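Local coordinates for protein 2',5'-phosphodiesterase 12 (Homo sapiens, PDB 4Z0V) that belongs to the endonuclease/exonuclease/phosphatase family, carries an additional N-terminal domain of E-set type, and binds a magnesium ion, at residues A[379-384]-A[388-393]; A[26-31]-A[188-193]; A[228-233]-A[306-311]. All coordinates share one frame; numbering follows the deposited sequence.

Contact 1. Residues A[379-384]-A[388-393]; sequences AYTNYV and HGCLDY
Thr381 and Asn382 both face Gly389 in a classic beta bulge of the hairpin formed by strands 382-384 and 387-397. Gly389 O accepts from two amides. Thr381 N donates over 2.9 Å to Gly389 O and stands above the carbonyl plane. Asn382 N, 3.1 Å from the same Gly389 O, comes nearly along the C=O axis. The return bond runs from Gly389 N to Asn382 O and closes the hydrogen-bonded pair. The Asn382 side chain lies on the sheet face opposite Tyr383 and His388, about 6 Å from the bound magnesium ion and too far to coordinate it directly.

From within the bulge, the Thr381 hydroxyl continues the bonding toward Leu391 and Asp392. Its OG1 lies between the backbone N and the carbonyl carbon (chi1 64°), where it reaches the other segment. Leu391 N donates to Thr381 OG1 at 2.9 Å. Thr381 OG1 in turn donates to Asp392 OD2, at 2.6 Å, on the anti lone pair of that oxygen. His430 ND1 is a second partner of Asp392 OD2.

On the face that carries Tyr383 and His388, an aromatic cluster forms. Tyr380 turns an edge toward the His388 face in an offset edge-to-face pair, with planes at 70°. The Tyr383 and His388 rings are near parallel but barely overlap. Tyr380 OH is held by His412. Within the cluster, Tyr383 CD2 sits 3.4 Å above the middle of the Tyr380 ring.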
ATOM      1  N   ALA A 379       4.275   5.462  18.633  1.00 16.48           N
ATOM      2  CA  ALA A 379       4.474   6.880  18.939  1.00 17.18           C
ATOM      3  C   ALA A 379       4.036   7.712  17.711  1.00 18.78           C
ATOM      4  O   ALA A 379       3.380   8.737  17.854  1.00 16.20           O
ATOM      5  CB  ALA A 379       5.948   7.142  19.289  1.00 18.35           C
ATOM      6  N   TYR A 380       4.310   7.198  16.490  1.00 14.11           N
ATOM      7  CA  TYR A 380       3.855   7.863  15.255  1.00 11.96           C
ATOM      8  C   TYR A 380       4.016   6.923  14.058  1.00 15.33           C
ATOM      9  O   TYR A 380       4.849   6.016  14.084  1.00 15.36           O
ATOM     10  CB  TYR A 380       4.627   9.198  14.976  1.00 11.69           C
ATOM     11  CG  TYR A 380       6.129   9.036  15.071  1.00 13.78           C
ATOM     12  CD1 TYR A 380       6.859   8.477  14.025  1.00 13.97           C
ATOM     13  CD2 TYR A 380       6.829   9.477  16.193  1.00 14.40           C
ATOM     14  CE1 TYR A 380       8.237   8.296  14.117  1.00 15.30           C
ATOM     15  CE2 TYR A 380       8.210   9.304  16.297  1.00 15.04           C
ATOM     16  CZ  TYR A 380       8.906   8.693  15.266  1.00 17.72           C
ATOM     17  OH  TYR A 380      10.261   8.511  15.354  1.00 15.73           O
ATOM     18  N   THR A 381       3.221   7.155  13.026  1.00 12.43           N
ATOM     19  CA  THR A 381       3.311   6.455  11.735  1.00 12.85           C
ATOM     20  C   THR A 381       3.506   7.513  10.644  1.00 15.89           C
ATOM     21  O   THR A 381       3.643   7.184   9.474  1.00 14.10           O
ATOM     22  CB  THR A 381       2.067   5.571  11.474  1.00 16.72           C
ATOM     23  OG1 THR A 381       0.923   6.409  11.364  1.00 12.91           O
ATOM     24  CG2 THR A 381       1.828   4.538  12.577  1.00 15.74           C
ATOM     25  N   ASN A 382       3.456   8.786  11.029  1.00 11.88           N
ATOM     26  CA  ASN A 382       3.642   9.922  10.146  1.00 10.20           C
ATOM     27  C   ASN A 382       4.566  10.892  10.865  1.00 13.62           C
ATOM     28  O   ASN A 382       4.285  11.221  12.014  1.00 14.08           O
ATOM     29  CB  ASN A 382       2.302  10.544   9.799  1.00  8.50           C
ATOM     30  CG  ASN A 382       2.388  11.839   9.006  1.00 24.16           C
ATOM     31  OD1 ASN A 382       1.957  12.870   9.465  1.00 29.56           O
ATOM     32  ND2 ASN A 382       2.824  11.796   7.762  1.00 19.98           N
ATOM     33  N   TYR A 383       5.706  11.278  10.250  1.00 10.72           N
ATOM     34  CA  TYR A 383       6.654  12.151  10.980  1.00 10.32           C
ATOM     35  C   TYR A 383       7.238  13.188  10.026  1.00 13.93           C
ATOM     36  O   TYR A 383       8.099  12.869   9.206  1.00 12.67           O
ATOM     37  CB  TYR A 383       7.753  11.295  11.621  1.00 11.50           C
ATOM     38  CG  TYR A 383       8.582  12.054  12.631  1.00 13.21           C
ATOM     39  CD1 TYR A 383       9.647  12.856  12.228  1.00 14.24           C
ATOM     40  CD2 TYR A 383       8.262  12.025  13.987  1.00 15.06           C
ATOM     41  CE1 TYR A 383      10.417  13.552  13.154  1.00 14.36           C
ATOM     42  CE2 TYR A 383       9.008  12.745  14.920  1.00 15.87           C
ATOM     43  CZ  TYR A 383      10.077  13.516  14.493  1.00 22.29           C
ATOM     44  OH  TYR A 383      10.800  14.267  15.380  1.00 19.36           O
ATOM     45  N   VAL A 384       6.739  14.415  10.111  1.00 11.55           N
ATOM     46  CA  VAL A 384       7.159  15.482   9.195  1.00 11.59           C
ATOM     47  C   VAL A 384       7.581  16.722   9.999  1.00 18.85           C
ATOM     48  O   VAL A 384       7.451  16.732  11.219  1.00 19.70           O
ATOM     49  CB  VAL A 384       6.044  15.812   8.164  1.00 15.06           C
ATOM     50  CG1 VAL A 384       5.837  14.645   7.216  1.00 14.74           C
ATOM     51  CG2 VAL A 384       4.721  16.184   8.850  1.00 14.99           C
ATOM     52  N   HIS A 388       3.732  15.126  13.999  1.00 16.66           N
ATOM     53  CA  HIS A 388       3.891  13.678  14.047  1.00 17.12           C
ATOM     54  C   HIS A 388       2.642  13.090  14.699  1.00 19.15           C
ATOM     55  O   HIS A 388       1.987  13.744  15.515  1.00 18.95           O
ATOM     56  CB  HIS A 388       5.191  13.181  14.698  1.00 18.65           C
ATOM     57  CG  HIS A 388       5.266  13.403  16.172  1.00 23.78           C
ATOM     58  ND1 HIS A 388       5.902  14.509  16.692  1.00 27.12           N
ATOM     59  CD2 HIS A 388       4.787  12.651  17.192  1.00 26.03           C
ATOM     60  CE1 HIS A 388       5.810  14.390  18.007  1.00 26.60           C
ATOM     61  NE2 HIS A 388       5.135  13.298  18.354  1.00 26.42           N
ATOM     62  N   GLY A 389       2.308  11.870  14.318  1.00 13.70           N
ATOM     63  CA  GLY A 389       1.161  11.226  14.912  1.00 13.19           C
ATOM     64  C   GLY A 389       0.975   9.825  14.392  1.00 17.01           C
ATOM     65  O   GLY A 389       1.492   9.473  13.320  1.00 16.28           O
ATOM     66  N   CYS A 390       0.271   9.020  15.174  1.00 13.02           N
ATOM     67  CA  CYS A 390      -0.078   7.664  14.753  1.00 13.31           C
ATOM     68  C   CYS A 390      -1.378   7.798  14.002  1.00 16.43           C
ATOM     69  O   CYS A 390      -2.399   8.075  14.639  1.00 15.71           O
ATOM     70  CB  CYS A 390      -0.212   6.751  15.965  1.00 14.99           C
ATOM     71  SG  CYS A 390      -0.893   5.131  15.568  1.00 18.38           S
ATOM     72  N   LEU A 391      -1.353   7.650  12.658  1.00 11.78           N
ATOM     73  CA  LEU A 391      -2.533   7.861  11.810  1.00 10.25           C
ATOM     74  C   LEU A 391      -2.990   6.604  11.094  1.00 12.68           C
ATOM     75  O   LEU A 391      -4.113   6.576  10.575  1.00 13.57           O
ATOM     76  CB  LEU A 391      -2.187   8.914  10.728  1.00 10.38           C
ATOM     77  CG  LEU A 391      -1.757  10.319  11.240  1.00 15.21           C
ATOM     78  CD1 LEU A 391      -1.446  11.231  10.087  1.00 16.65           C
ATOM     79  CD2 LEU A 391      -2.792  10.936  12.180  1.00 18.22           C
ATOM     80  N   ASP A 392      -2.102   5.612  11.004  1.00  9.71           N
ATOM     81  CA  ASP A 392      -2.292   4.365  10.229  1.00  9.72           C
ATOM     82  C   ASP A 392      -2.528   3.181  11.109  1.00 13.15           C
ATOM     83  O   ASP A 392      -1.905   3.063  12.172  1.00 12.03           O
ATOM     84  CB  ASP A 392      -1.040   4.090   9.370  1.00 10.68           C
ATOM     85  CG  ASP A 392      -0.703   5.254   8.460  1.00 17.02           C
ATOM     86  OD1 ASP A 392      -1.309   5.348   7.373  1.00 18.00           O
ATOM     87  OD2 ASP A 392       0.092   6.135   8.882  1.00 19.43           O
ATOM     88  N   TYR A 393      -3.415   2.271  10.668  1.00  9.31           N
ATOM     89  CA  TYR A 393      -3.699   1.072  11.458  1.00  9.86           C
ATOM     90  C   TYR A 393      -3.954  -0.139  10.594  1.00 12.80           C
ATOM     91  O   TYR A 393      -4.403  -0.006   9.455  1.00 12.30           O
ATOM     92  CB  TYR A 393      -4.932   1.283  12.351  1.00 10.77           C
ATOM     93  CG  TYR A 393      -4.852   2.497  13.256  1.00 11.21           C
ATOM     94  CD1 TYR A 393      -4.244   2.419  14.507  1.00 13.41           C
ATOM     95  CD2 TYR A 393      -5.376   3.722  12.857  1.00 12.53           C
ATOM     96  CE1 TYR A 393      -4.120   3.548  15.322  1.00 14.12           C
ATOM     97  CE2 TYR A 393      -5.246   4.860  13.654  1.00 12.23           C
ATOM     98  CZ  TYR A 393      -4.637   4.761  14.896  1.00 16.85           C
ATOM     99  OH  TYR A 393      -4.498   5.889  15.671  1.00 17.17           O
TER

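Contact 2. Residues A[26-31]-A[188-193]; sequences CPKLSL and FSDSLV
Lys28 reaches from strand 28-32 to Asp190 of helix 185-198 and makes a salt bridge between the N-terminal domain and the endonuclease/exonuclease/phosphatase domain. Cys26 comes first in the segment; its side chain packs on Ala195 of the same helix. Pro27 turns the other way, away from residues 188-193.

Lys28 then carries the contact. Its CG is anti to the backbone N (chi1 -180°), and the rest of the chain is fully extended, which takes the ammonium group across to the helix. Lys28 NZ lies 2.8 Å from Asp190 OD1. It meets that oxygen from above the carboxylate plane, 39° out of it. Along the way Lys28 CE passes Ser189 O at 3.9 Å. Ser189 OG is 3.0 Å from Asp190 OD1, so a hydroxyl and an ammonium group both stand close to this one oxygen. The bridge lies at the surface, with Asp190 exposed and Lys28 partly so. The backbones stay well apart, with Lys28 CA 6.6 Å from Asp190 CA.

Past Lys28, Leu29 and Ser30 meet strand 9-14.

The helix has a wider pi-type turn here, marked by Val193 N bonding to Phe188 O at 2.9 Å. Its far side is anchored in the second domain. Leu192 packs on strand 177-184, Phe188 stacks on Phe205, and Ser191 bonds to Gln163 and Gln167 of helix 159-172. Strand 28-32, for its part, pairs with strand 9-14.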
ATOM      1  N   CYS A  26      13.085  -4.307 -11.612  1.00 16.05           N
ATOM      2  CA  CYS A  26      11.838  -5.026 -11.873  1.00 15.86           C
ATOM      3  C   CYS A  26      11.250  -4.605 -13.209  1.00 18.14           C
ATOM      4  O   CYS A  26      10.588  -3.572 -13.301  1.00 17.16           O
ATOM      5  CB  CYS A  26      10.855  -4.792 -10.726  1.00 16.43           C
ATOM      6  SG  CYS A  26      11.538  -5.164  -9.094  1.00 20.63           S
ATOM      7  N   PRO A  27      11.517  -5.374 -14.273  1.00 14.33           N
ATOM      8  CA  PRO A  27      11.003  -4.978 -15.583  1.00 14.03           C
ATOM      9  C   PRO A  27       9.494  -5.061 -15.669  1.00 16.40           C
ATOM     10  O   PRO A  27       8.892  -5.960 -15.082  1.00 15.63           O
ATOM     11  CB  PRO A  27      11.632  -5.997 -16.545  1.00 16.63           C
ATOM     12  CG  PRO A  27      11.989  -7.172 -15.712  1.00 21.01           C
ATOM     13  CD  PRO A  27      12.295  -6.627 -14.344  1.00 15.65           C
ATOM     14  N   LYS A  28       8.902  -4.150 -16.448  1.00 14.41           N
ATOM     15  CA  LYS A  28       7.489  -4.222 -16.770  1.00 14.56           C
ATOM     16  C   LYS A  28       7.407  -5.193 -17.927  1.00 21.85           C
ATOM     17  O   LYS A  28       8.169  -5.050 -18.888  1.00 20.80           O
ATOM     18  CB  LYS A  28       6.931  -2.823 -17.127  1.00 16.37           C
ATOM     19  CG  LYS A  28       5.443  -2.812 -17.474  1.00 17.87           C
ATOM     20  CD  LYS A  28       5.019  -1.363 -17.669  1.00 21.42           C
ATOM     21  CE  LYS A  28       3.608  -1.210 -18.111  1.00 44.20           C
ATOM     22  NZ  LYS A  28       3.207   0.221 -18.122  1.00 51.85           N
ATOM     23  N   LEU A  29       6.617  -6.248 -17.773  1.00 22.29           N
ATOM     24  CA  LEU A  29       6.393  -7.254 -18.816  1.00 24.84           C
ATOM     25  C   LEU A  29       4.941  -7.538 -18.872  1.00 33.89           C
ATOM     26  O   LEU A  29       4.405  -8.105 -17.923  1.00 36.26           O
ATOM     27  CB  LEU A  29       7.129  -8.602 -18.618  1.00 26.16           C
ATOM     28  CG  LEU A  29       8.369  -8.744 -17.776  1.00 32.39           C
ATOM     29  CD1 LEU A  29       8.534 -10.180 -17.400  1.00 33.39           C
ATOM     30  CD2 LEU A  29       9.595  -8.378 -18.557  1.00 36.91           C
ATOM     31  N   SER A  30       4.278  -7.130 -19.915  1.00 31.18           N
ATOM     32  CA  SER A  30       2.865  -7.467 -20.013  1.00 31.50           C
ATOM     33  C   SER A  30       2.834  -8.560 -21.053  1.00 37.88           C
ATOM     34  O   SER A  30       3.343  -8.375 -22.162  1.00 35.80           O
ATOM     35  CB  SER A  30       2.025  -6.243 -20.351  1.00 34.27           C
ATOM     36  OG  SER A  30       2.263  -5.188 -19.428  1.00 41.29           O
ATOM     37  N   LEU A  31       2.443  -9.748 -20.638  1.00 38.38           N
ATOM     38  CA  LEU A  31       2.512 -10.911 -21.505  1.00 40.35           C
ATOM     39  C   LEU A  31       1.137 -11.350 -22.033  1.00 47.21           C
ATOM     40  O   LEU A  31       0.204 -11.535 -21.249  1.00 48.11           O
ATOM     41  CB  LEU A  31       3.184 -12.039 -20.686  1.00 41.05           C
ATOM     42  CG  LEU A  31       3.872 -13.201 -21.408  1.00 46.07           C
ATOM     43  CD1 LEU A  31       4.635 -12.747 -22.619  1.00 45.82           C
ATOM     44  CD2 LEU A  31       4.814 -13.924 -20.468  1.00 49.36           C
ATOM     45  N   PHE A 188       1.000   2.651  -9.858  1.00 10.66           N
ATOM     46  CA  PHE A 188       0.374   1.327  -9.845  1.00  9.11           C
ATOM     47  C   PHE A 188       0.809   0.515 -11.055  1.00 13.58           C
ATOM     48  O   PHE A 188       1.300  -0.588 -10.889  1.00 12.02           O
ATOM     49  CB  PHE A 188      -1.164   1.433  -9.815  1.00 10.12           C
ATOM     50  CG  PHE A 188      -1.837   0.081  -9.763  1.00  9.67           C
ATOM     51  CD1 PHE A 188      -1.864  -0.655  -8.585  1.00 10.23           C
ATOM     52  CD2 PHE A 188      -2.404  -0.476 -10.902  1.00  9.85           C
ATOM     53  CE1 PHE A 188      -2.444  -1.925  -8.549  1.00 10.74           C
ATOM     54  CE2 PHE A 188      -2.975  -1.754 -10.866  1.00 12.88           C
ATOM     55  CZ  PHE A 188      -2.996  -2.468  -9.691  1.00 10.10           C
ATOM     56  N   SER A 189       0.651   1.062 -12.274  1.00 11.48           N
ATOM     57  CA  SER A 189       0.916   0.275 -13.470  1.00 13.87           C
ATOM     58  C   SER A 189       2.400   0.093 -13.814  1.00 17.19           C
ATOM     59  O   SER A 189       2.741  -0.965 -14.357  1.00 18.38           O
ATOM     60  CB  SER A 189       0.180   0.888 -14.666  1.00 18.56           C
ATOM     61  OG  SER A 189       0.596   2.231 -14.844  1.00 25.75           O
ATOM     62  N   ASP A 190       3.268   1.083 -13.526  1.00 15.10           N
ATOM     63  CA  ASP A 190       4.681   1.038 -13.955  1.00 15.51           C
ATOM     64  C   ASP A 190       5.685   0.685 -12.873  1.00 19.61           C
ATOM     65  O   ASP A 190       6.815   0.329 -13.215  1.00 19.03           O
ATOM     66  CB  ASP A 190       5.119   2.389 -14.563  1.00 17.21           C
ATOM     67  CG  ASP A 190       4.171   2.961 -15.607  1.00 28.18           C
ATOM     68  OD1 ASP A 190       3.341   2.198 -16.138  1.00 28.39           O
ATOM     69  OD2 ASP A 190       4.237   4.175 -15.854  1.00 34.68           O
ATOM     70  N   SER A 191       5.311   0.797 -11.582  1.00 14.17           N
ATOM     71  CA  SER A 191       6.265   0.475 -10.528  1.00 12.61           C
ATOM     72  C   SER A 191       5.779  -0.688  -9.646  1.00 14.23           C
ATOM     73  O   SER A 191       6.499  -1.670  -9.479  1.00 12.60           O
ATOM     74  CB  SER A 191       6.519   1.705  -9.666  1.00 14.90           C
ATOM     75  OG  SER A 191       7.323   1.367  -8.546  1.00 20.51           O
ATOM     76  N   LEU A 192       4.599  -0.552  -9.048  1.00  9.82           N
ATOM     77  CA  LEU A 192       4.116  -1.582  -8.115  1.00 10.46           C
ATOM     78  C   LEU A 192       3.732  -2.879  -8.819  1.00 13.50           C
ATOM     79  O   LEU A 192       4.179  -3.939  -8.397  1.00 13.46           O
ATOM     80  CB  LEU A 192       2.936  -1.045  -7.295  1.00 10.39           C
ATOM     81  CG  LEU A 192       3.234   0.257  -6.571  1.00 12.65           C
ATOM     82  CD1 LEU A 192       1.963   0.826  -5.992  1.00 13.04           C
ATOM     83  CD2 LEU A 192       4.292   0.042  -5.442  1.00 18.57           C
ATOM     84  N   VAL A 193       2.934  -2.814  -9.899  1.00  9.78           N
ATOM     85  CA  VAL A 193       2.532  -4.045 -10.576  1.00 10.09           C
ATOM     86  C   VAL A 193       3.782  -4.820 -11.081  1.00 13.98           C
ATOM     87  O   VAL A 193       3.903  -5.971 -10.709  1.00 14.34           O
ATOM     88  CB  VAL A 193       1.459  -3.815 -11.666  1.00 12.58           C
ATOM     89  CG1 VAL A 193       1.392  -4.987 -12.643  1.00 12.92           C
ATOM     90  CG2 VAL A 193       0.092  -3.595 -11.019  1.00 13.05           C
TER

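Contact 3. Residues A[228-233]-A[306-311]; sequences HDISFY and LAHIRH
Helix 295-316 packs on the mixed sheet, and here it meets strand 222-231. The two meet through His308, whose imidazole reaches from the helix to the last residues of the strand. With chi1 at -177°, the His308 ring extends toward the strand backbone. His308 NE2 donates to His228 O over 2.8 Å. The bond is moderately bent, with an angle of 150° at the hydrogen. The donor is tilted 18° from the carbonyl plane, so the oxygen is met slightly obliquely. The bond places a proton on NE2.

Ile230 covers one face of the same ring. Its CG2 lies 3.9 Å from the centroid of the His308 ring, close to the ring normal, in a CH-pi contact. The approach is offset toward the rim, and the nearest ring atom is His308 CE1, 3.6 Å from Ile230 CG2. The other branch passes along the base of the imidazole, with Ile230 CD1 3.8 Å from His308 CG. The imidazole is thus held at its edge by a carbonyl and on a face by a methyl group.

His228 begins toward the helix, with its CB 3.8 Å from His308 NE2. Its ring leads away from residues 306-311 but stays on the same helix, against Val312 and Leu316, while His228 NE2 bonds to Ser226. In the sheet, the strand pairs with strand 265-273: His228 with Val268 and Ile230 with Leu266. Ile309 turns from the contact to Val322 and Phe324 of strand 322-327. This is the helix-on-sheet packing of the layered alpha/beta fold of the DNase I-like clan.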
ATOM      1  N   HIS A 228     -15.766  -4.974  -3.823  1.00 10.91           N
ATOM      2  CA  HIS A 228     -16.946  -4.245  -3.348  1.00 10.19           C
ATOM      3  C   HIS A 228     -16.564  -2.804  -2.966  1.00 12.40           C
ATOM      4  O   HIS A 228     -16.881  -2.313  -1.882  1.00 12.88           O
ATOM      5  CB  HIS A 228     -17.552  -5.012  -2.159  1.00 11.45           C
ATOM      6  CG  HIS A 228     -17.762  -6.474  -2.448  1.00 14.32           C
ATOM      7  ND1 HIS A 228     -18.932  -6.931  -3.027  1.00 15.10           N
ATOM      8  CD2 HIS A 228     -16.922  -7.524  -2.275  1.00 16.16           C
ATOM      9  CE1 HIS A 228     -18.777  -8.242  -3.170  1.00 14.77           C
ATOM     10  NE2 HIS A 228     -17.580  -8.639  -2.749  1.00 15.57           N
ATOM     11  N   ASP A 229     -15.849  -2.137  -3.855  1.00 11.00           N
ATOM     12  CA  ASP A 229     -15.394  -0.772  -3.562  1.00 10.92           C
ATOM     13  C   ASP A 229     -16.535   0.236  -3.553  1.00 13.97           C
ATOM     14  O   ASP A 229     -17.499   0.122  -4.321  1.00 12.66           O
ATOM     15  CB  ASP A 229     -14.367  -0.300  -4.587  1.00 12.56           C
ATOM     16  CG  ASP A 229     -13.143  -1.169  -4.779  1.00 13.80           C
ATOM     17  OD1 ASP A 229     -12.917  -2.113  -3.949  1.00 11.16           O
ATOM     18  OD2 ASP A 229     -12.392  -0.895  -5.703  1.00 13.49           O
ATOM     19  N   ILE A 230     -16.409   1.250  -2.709  1.00  9.96           N
ATOM     20  CA  ILE A 230     -17.418   2.316  -2.676  1.00 10.16           C
ATOM     21  C   ILE A 230     -16.766   3.670  -2.501  1.00 13.44           C
ATOM     22  O   ILE A 230     -15.640   3.765  -2.007  1.00 13.26           O
ATOM     23  CB  ILE A 230     -18.485   2.126  -1.546  1.00 12.11           C
ATOM     24  CG1 ILE A 230     -17.831   2.047  -0.127  1.00 12.72           C
ATOM     25  CG2 ILE A 230     -19.444   0.932  -1.813  1.00 14.09           C
ATOM     26  CD1 ILE A 230     -18.822   2.314   1.104  1.00 12.10           C
ATOM     27  N   SER A 231     -17.517   4.728  -2.866  1.00 11.10           N
ATOM     28  CA  SER A 231     -17.250   6.095  -2.459  1.00 11.96           C
ATOM     29  C   SER A 231     -18.149   6.300  -1.242  1.00 14.90           C
ATOM     30  O   SER A 231     -19.322   5.929  -1.328  1.00 13.76           O
ATOM     31  CB  SER A 231     -17.582   7.084  -3.573  1.00 16.39           C
ATOM     32  OG  SER A 231     -16.613   6.962  -4.605  1.00 26.04           O
ATOM     33  N   PHE A 232     -17.635   6.800  -0.104  1.00 11.06           N
ATOM     34  CA  PHE A 232     -18.508   6.979   1.071  1.00 11.93           C
ATOM     35  C   PHE A 232     -19.702   7.895   0.775  1.00 15.71           C
ATOM     36  O   PHE A 232     -20.792   7.577   1.217  1.00 13.69           O
ATOM     37  CB  PHE A 232     -17.761   7.531   2.301  1.00 13.20           C
ATOM     38  CG  PHE A 232     -16.639   6.643   2.815  1.00 13.59           C
ATOM     39  CD1 PHE A 232     -16.907   5.369   3.311  1.00 16.46           C
ATOM     40  CD2 PHE A 232     -15.323   7.083   2.806  1.00 14.68           C
ATOM     41  CE1 PHE A 232     -15.865   4.548   3.767  1.00 16.26           C
ATOM     42  CE2 PHE A 232     -14.286   6.259   3.252  1.00 16.61           C
ATOM     43  CZ  PHE A 232     -14.566   5.007   3.743  1.00 14.76           C
ATOM     44  N   TYR A 233     -19.518   8.989   0.012  1.00 13.66           N
ATOM     45  CA  TYR A 233     -20.633   9.924  -0.215  1.00 14.77           C
ATOM     46  C   TYR A 233     -21.770   9.240  -0.995  1.00 17.22           C
ATOM     47  O   TYR A 233     -22.938   9.457  -0.700  1.00 18.77           O
ATOM     48  CB  TYR A 233     -20.145  11.201  -0.942  1.00 17.20           C
ATOM     49  CG  TYR A 233     -19.938  11.037  -2.430  1.00 21.00           C
ATOM     50  CD1 TYR A 233     -18.692  10.704  -2.949  1.00 22.54           C
ATOM     51  CD2 TYR A 233     -20.988  11.238  -3.327  1.00 23.47           C
ATOM     52  CE1 TYR A 233     -18.502  10.531  -4.323  1.00 23.50           C
ATOM     53  CE2 TYR A 233     -20.810  11.064  -4.698  1.00 25.07           C
ATOM     54  CZ  TYR A 233     -19.571  10.692  -5.190  1.00 31.19           C
ATOM     55  OH  TYR A 233     -19.394  10.527  -6.540  1.00 34.43           O
ATOM     56  N   LEU A 306     -17.811   0.548   8.190  1.00 11.60           N
ATOM     57  CA  LEU A 306     -18.104  -0.654   8.977  1.00 12.83           C
ATOM     58  C   LEU A 306     -19.446  -1.284   8.589  1.00 15.37           C
ATOM     59  O   LEU A 306     -19.507  -2.517   8.505  1.00 14.27           O
ATOM     60  CB  LEU A 306     -18.033  -0.372  10.488  1.00 12.01           C
ATOM     61  CG  LEU A 306     -16.620  -0.028  11.034  1.00 15.96           C
ATOM     62  CD1 LEU A 306     -16.677   0.258  12.559  1.00 14.96           C
ATOM     63  CD2 LEU A 306     -15.586  -1.152  10.736  1.00 18.25           C
ATOM     64  N   ALA A 307     -20.468  -0.468   8.276  1.00 12.79           N
ATOM     65  CA  ALA A 307     -21.776  -0.978   7.823  1.00 13.22           C
ATOM     66  C   ALA A 307     -21.619  -1.649   6.452  1.00 14.17           C
ATOM     67  O   ALA A 307     -22.232  -2.678   6.202  1.00 13.82           O
ATOM     68  CB  ALA A 307     -22.807   0.145   7.751  1.00 14.18           C
ATOM     69  N   HIS A 308     -20.805  -1.058   5.570  1.00 11.18           N
ATOM     70  CA  HIS A 308     -20.537  -1.654   4.269  1.00 10.94           C
ATOM     71  C   HIS A 308     -19.791  -2.994   4.427  1.00 12.59           C
ATOM     72  O   HIS A 308     -20.149  -3.985   3.794  1.00 12.83           O
ATOM     73  CB  HIS A 308     -19.720  -0.702   3.355  1.00 11.65           C
ATOM     74  CG  HIS A 308     -19.523  -1.291   1.990  1.00 14.08           C
ATOM     75  ND1 HIS A 308     -20.607  -1.583   1.165  1.00 14.73           N
ATOM     76  CD2 HIS A 308     -18.383  -1.679   1.367  1.00 15.68           C
ATOM     77  CE1 HIS A 308     -20.094  -2.110   0.063  1.00 14.10           C
ATOM     78  NE2 HIS A 308     -18.761  -2.201   0.139  1.00 14.73           N
ATOM     79  N   ILE A 309     -18.764  -3.020   5.269  1.00 10.62           N
ATOM     80  CA  ILE A 309     -17.970  -4.236   5.473  1.00  9.05           C
ATOM     81  C   ILE A 309     -18.837  -5.320   6.136  1.00 12.27           C
ATOM     82  O   ILE A 309     -18.710  -6.503   5.777  1.00 11.78           O
ATOM     83  CB  ILE A 309     -16.689  -3.914   6.281  1.00 11.93           C
ATOM     84  CG1 ILE A 309     -15.715  -3.065   5.414  1.00 11.35           C
ATOM     85  CG2 ILE A 309     -16.017  -5.203   6.739  1.00 10.99           C
ATOM     86  CD1 ILE A 309     -14.647  -2.285   6.234  1.00 15.66           C
ATOM     87  N   ARG A 310     -19.757  -4.912   7.041  1.00 11.01           N
ATOM     88  CA  ARG A 310     -20.677  -5.863   7.678  1.00 12.12           C
ATOM     89  C   ARG A 310     -21.573  -6.493   6.597  1.00 14.65           C
ATOM     90  O   ARG A 310     -21.773  -7.703   6.587  1.00 13.87           O
ATOM     91  CB  ARG A 310     -21.514  -5.137   8.775  1.00 11.64           C
ATOM     92  CG  ARG A 310     -22.595  -5.978   9.496  1.00 20.48           C
ATOM     93  CD  ARG A 310     -22.076  -7.172  10.277  1.00 32.20           C
ATOM     94  NE  ARG A 310     -21.355  -6.767  11.485  1.00 34.10           N
ATOM     95  CZ  ARG A 310     -20.581  -7.571  12.207  1.00 46.40           C
ATOM     96  NH1 ARG A 310     -20.407  -8.839  11.845  1.00 34.04           N
ATOM     97  NH2 ARG A 310     -19.950  -7.109  13.274  1.00 33.82           N
ATOM     98  N   HIS A 311     -22.053  -5.679   5.662  1.00 12.70           N
ATOM     99  CA  HIS A 311     -22.897  -6.168   4.571  1.00 13.48           C
ATOM    100  C   HIS A 311     -22.131  -7.161   3.717  1.00 13.41           C
ATOM    101  O   HIS A 311     -22.638  -8.240   3.416  1.00 13.24           O
ATOM    102  CB  HIS A 311     -23.384  -5.000   3.697  1.00 15.23           C
ATOM    103  CG  HIS A 311     -24.129  -5.428   2.475  1.00 19.72           C
ATOM    104  ND1 HIS A 311     -25.352  -6.061   2.563  1.00 23.18           N
ATOM    105  CD2 HIS A 311     -23.812  -5.266   1.169  1.00 23.49           C
ATOM    106  CE1 HIS A 311     -25.738  -6.274   1.312  1.00 23.27           C
ATOM    107  NE2 HIS A 311     -24.848  -5.800   0.441  1.00 23.75           N
TER

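In the fold
Contact 1 is buried, contact 3 is partly buried, and contact 2 lies at the surface. Contacts 1 and 3 both reach the mixed sheet that contains strands 222-231 and 387-397, with centres about 25 Å apart. Contact 1 joins neighbouring strands of one hairpin. Contacts 2 and 3 each join a strand to a helix, but contact 2 does so across the two domains and away from that sheet. Its centre is about 30 Å from that of contact 1, on the opposite side of the chain's centre. The chemistry follows the place. Backbone and hydroxyl bonds dominate contact 1, a single ion pair carries contact 2, and contact 3 combines one imidazole bond with aliphatic packing.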